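Local structure of protein TP_0956 (Treponema pallidum subsp. pallidum, 3U64) at the interface of chains A and B. The protein serves as the lipoprotein T-component of a TRAP transporter system, with tetratricopeptide-type helical repeats that probably mediate protein-protein interaction. Residues are numbered along the deposited sequence; one frame, centred on the assembly and turned at random. Chains: chain A/B, Protein TP_0956.

The interface of chains A and B. Residues chain A 50, 53-54, 56-57, 60; chain B 31, 34-35.
The side-chain nitrogen NZ of A:Lys53 is gripped from both chains. It donates a hydrogen bond to the backbone carbonyl O of B:Val34, with NZ and O 2.7 Å apart. NZ approaches off the C=O direction, at a C=O...N angle of 139°, and is tilted 30° from the carbonyl plane. The same NZ forms a salt bridge with the carboxylate OE1 of A:Glu56, also 2.7 Å from it, and meets that oxygen from above the carboxylate plane. The A:Glu56 carboxylate acts from the second shell and probably helps to hold the lysine in place. It would probably also favour the charged lysine. Bends at chi2 (-82°) and chi3 curl the lysine chain round to the carbonyl. On the way, its CD lies over one face of the B:Phe35 ring, toward the rim.

B:Val34 presses its side chain against helix 41-61 of chain A. Its CG1 sits 3.6 Å from CA of A:Ala57 and also touches CD1 of A:Leu60, while CG2 faces the A:Lys53 carbonyl. The small A:Ala57 side chain meets B:Phe31 at the ring edge, in plane, with CB 3.8 Å from CD1. Within chain B, the B:Phe35 ring turns its CE2 edge to one face of B:Phe31, offset toward the rim. CD1 of A:Leu50 reaches the far end of both rings, 4.0 Å from CZ of B:Phe35.

This patch docks the N-terminal segment of chain B, including short helix 33-36, onto helix 41-61 of chain A. It is part of an interface between copies that is not an exact two-fold. It helps to join copies in the deposited three-copy assembly; the structure alone does not show whether they pair this way in the cell.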
ATOM      1  N   LEU A  50      -1.790  -5.578  -4.093  1.00 28.34           N
ATOM      2  CA  LEU A  50      -1.457  -5.718  -5.519  1.00 31.40           C
ATOM      3  C   LEU A  50      -1.244  -7.175  -5.883  1.00 31.79           C
ATOM      4  O   LEU A  50      -1.619  -7.605  -6.966  1.00 38.06           O
ATOM      5  CB  LEU A  50      -0.251  -4.874  -5.931  1.00 30.11           C
ATOM      6  CG  LEU A  50       0.153  -4.885  -7.413  1.00 37.44           C
ATOM      7  CD1 LEU A  50      -1.028  -4.629  -8.391  1.00 35.28           C
ATOM      8  CD2 LEU A  50       1.263  -3.867  -7.642  1.00 37.52           C
ATOM      9  N   LYS A  53      -4.408  -8.630  -6.595  1.00 33.18           N
ATOM     10  CA  LYS A  53      -4.860  -8.147  -7.887  1.00 25.86           C
ATOM     11  C   LYS A  53      -4.170  -8.867  -9.044  1.00 31.82           C
ATOM     12  O   LYS A  53      -4.818  -9.229 -10.026  1.00 26.14           O
ATOM     13  CB  LYS A  53      -4.709  -6.634  -7.968  1.00 33.32           C
ATOM     14  CG  LYS A  53      -5.723  -5.888  -7.094  1.00 32.50           C
ATOM     15  CD  LYS A  53      -7.036  -5.789  -7.835  1.00 47.89           C
ATOM     16  CE  LYS A  53      -8.196  -6.257  -6.993  1.00 47.87           C
ATOM     17  NZ  LYS A  53      -9.348  -6.645  -7.880  1.00 36.98           N
ATOM     18  N   VAL A  54      -2.869  -9.109  -8.917  1.00 29.11           N
ATOM     19  CA  VAL A  54      -2.144  -9.840  -9.956  1.00 34.37           C
ATOM     20  C   VAL A  54      -2.628 -11.278 -10.095  1.00 41.12           C
ATOM     21  O   VAL A  54      -2.865 -11.755 -11.208  1.00 42.95           O
ATOM     22  CB  VAL A  54      -0.625  -9.806  -9.732  1.00 39.92           C
ATOM     23  CG1 VAL A  54       0.068 -10.787 -10.656  1.00 39.77           C
ATOM     24  CG2 VAL A  54      -0.095  -8.381  -9.971  1.00 32.50           C
ATOM     25  N   GLU A  56      -5.475 -12.376  -9.253  1.00 30.08           N
ATOM     26  CA  GLU A  56      -6.825 -12.297  -9.731  1.00 33.46           C
ATOM     27  C   GLU A  56      -6.809 -12.154 -11.243  1.00 34.67           C
ATOM     28  O   GLU A  56      -7.569 -12.829 -11.932  1.00 38.08           O
ATOM     29  CB  GLU A  56      -7.551 -11.131  -9.067  1.00 34.75           C
ATOM     30  CG  GLU A  56      -9.049 -11.237  -9.059  1.00 36.34           C
ATOM     31  CD  GLU A  56      -9.678 -10.142  -8.201  1.00 46.31           C
ATOM     32  OE1 GLU A  56      -8.909  -9.317  -7.674  1.00 39.27           O
ATOM     33  OE2 GLU A  56     -10.920 -10.105  -8.044  1.00 48.61           O
ATOM     34  N   ALA A  57      -5.941 -11.282 -11.762  1.00 32.80           N
ATOM     35  CA  ALA A  57      -5.857 -11.078 -13.207  1.00 38.62           C
ATOM     36  C   ALA A  57      -5.355 -12.345 -13.934  1.00 41.94           C
ATOM     37  O   ALA A  57      -5.865 -12.718 -14.993  1.00 33.49           O
ATOM     38  CB  ALA A  57      -4.973  -9.870 -13.538  1.00 32.93           C
ATOM     39  N   LEU A  60      -8.202 -14.789 -14.276  1.00 41.77           N
ATOM     40  CA  LEU A  60      -9.258 -14.457 -15.234  1.00 46.82           C
ATOM     41  C   LEU A  60      -8.759 -14.637 -16.662  1.00 45.41           C
ATOM     42  O   LEU A  60      -9.522 -14.885 -17.587  1.00 47.94           O
ATOM     43  CB  LEU A  60      -9.770 -13.039 -14.987  1.00 42.57           C
ATOM     44  CG  LEU A  60     -10.454 -12.919 -13.618  1.00 51.53           C
ATOM     45  CD1 LEU A  60     -10.850 -11.472 -13.318  1.00 57.62           C
ATOM     46  CD2 LEU A  60     -11.674 -13.849 -13.504  1.00 43.11           C
TER
ATOM     47  N   PHE B  31      -5.630  -6.639 -17.526  1.00 79.24           N
ATOM     48  CA  PHE B  31      -5.223  -6.414 -16.149  1.00 62.93           C
ATOM     49  C   PHE B  31      -6.046  -5.260 -15.573  1.00 51.40           C
ATOM     50  O   PHE B  31      -6.246  -5.147 -14.356  1.00 46.28           O
ATOM     51  CB  PHE B  31      -3.724  -6.070 -16.159  1.00 60.75           C
ATOM     52  CG  PHE B  31      -3.151  -5.652 -14.822  1.00 54.01           C
ATOM     53  CD1 PHE B  31      -3.324  -6.439 -13.694  1.00 58.36           C
ATOM     54  CD2 PHE B  31      -2.382  -4.496 -14.716  1.00 49.39           C
ATOM     55  CE1 PHE B  31      -2.769  -6.065 -12.466  1.00 61.74           C
ATOM     56  CE2 PHE B  31      -1.822  -4.109 -13.496  1.00 52.72           C
ATOM     57  CZ  PHE B  31      -2.018  -4.897 -12.367  1.00 57.68           C
ATOM     58  N   VAL B  34      -9.510  -6.108 -13.577  1.00 35.93           N
ATOM     59  CA  VAL B  34      -9.488  -6.367 -12.143  1.00 33.60           C
ATOM     60  C   VAL B  34      -9.543  -5.106 -11.304  1.00 36.59           C
ATOM     61  O   VAL B  34      -9.900  -5.164 -10.130  1.00 30.03           O
ATOM     62  CB  VAL B  34      -8.314  -7.279 -11.711  1.00 38.80           C
ATOM     63  CG1 VAL B  34      -8.414  -8.609 -12.436  1.00 42.89           C
ATOM     64  CG2 VAL B  34      -6.973  -6.625 -11.967  1.00 37.05           C
ATOM     65  N   PHE B  35      -9.205  -3.962 -11.903  1.00 39.00           N
ATOM     66  CA  PHE B  35      -9.356  -2.687 -11.211  1.00 34.04           C
ATOM     67  C   PHE B  35     -10.704  -2.045 -11.521  1.00 39.69           C
ATOM     68  O   PHE B  35     -11.402  -1.629 -10.604  1.00 35.00           O
ATOM     69  CB  PHE B  35      -8.187  -1.726 -11.502  1.00 37.79           C
ATOM     70  CG  PHE B  35      -6.867  -2.219 -10.977  1.00 39.89           C
ATOM     71  CD1 PHE B  35      -6.456  -1.914  -9.692  1.00 34.40           C
ATOM     72  CD2 PHE B  35      -6.054  -3.025 -11.754  1.00 42.93           C
ATOM     73  CE1 PHE B  35      -5.251  -2.402  -9.193  1.00 33.53           C
ATOM     74  CE2 PHE B  35      -4.844  -3.504 -11.259  1.00 44.40           C
ATOM     75  CZ  PHE B  35      -4.448  -3.195  -9.982  1.00 34.06           C
TER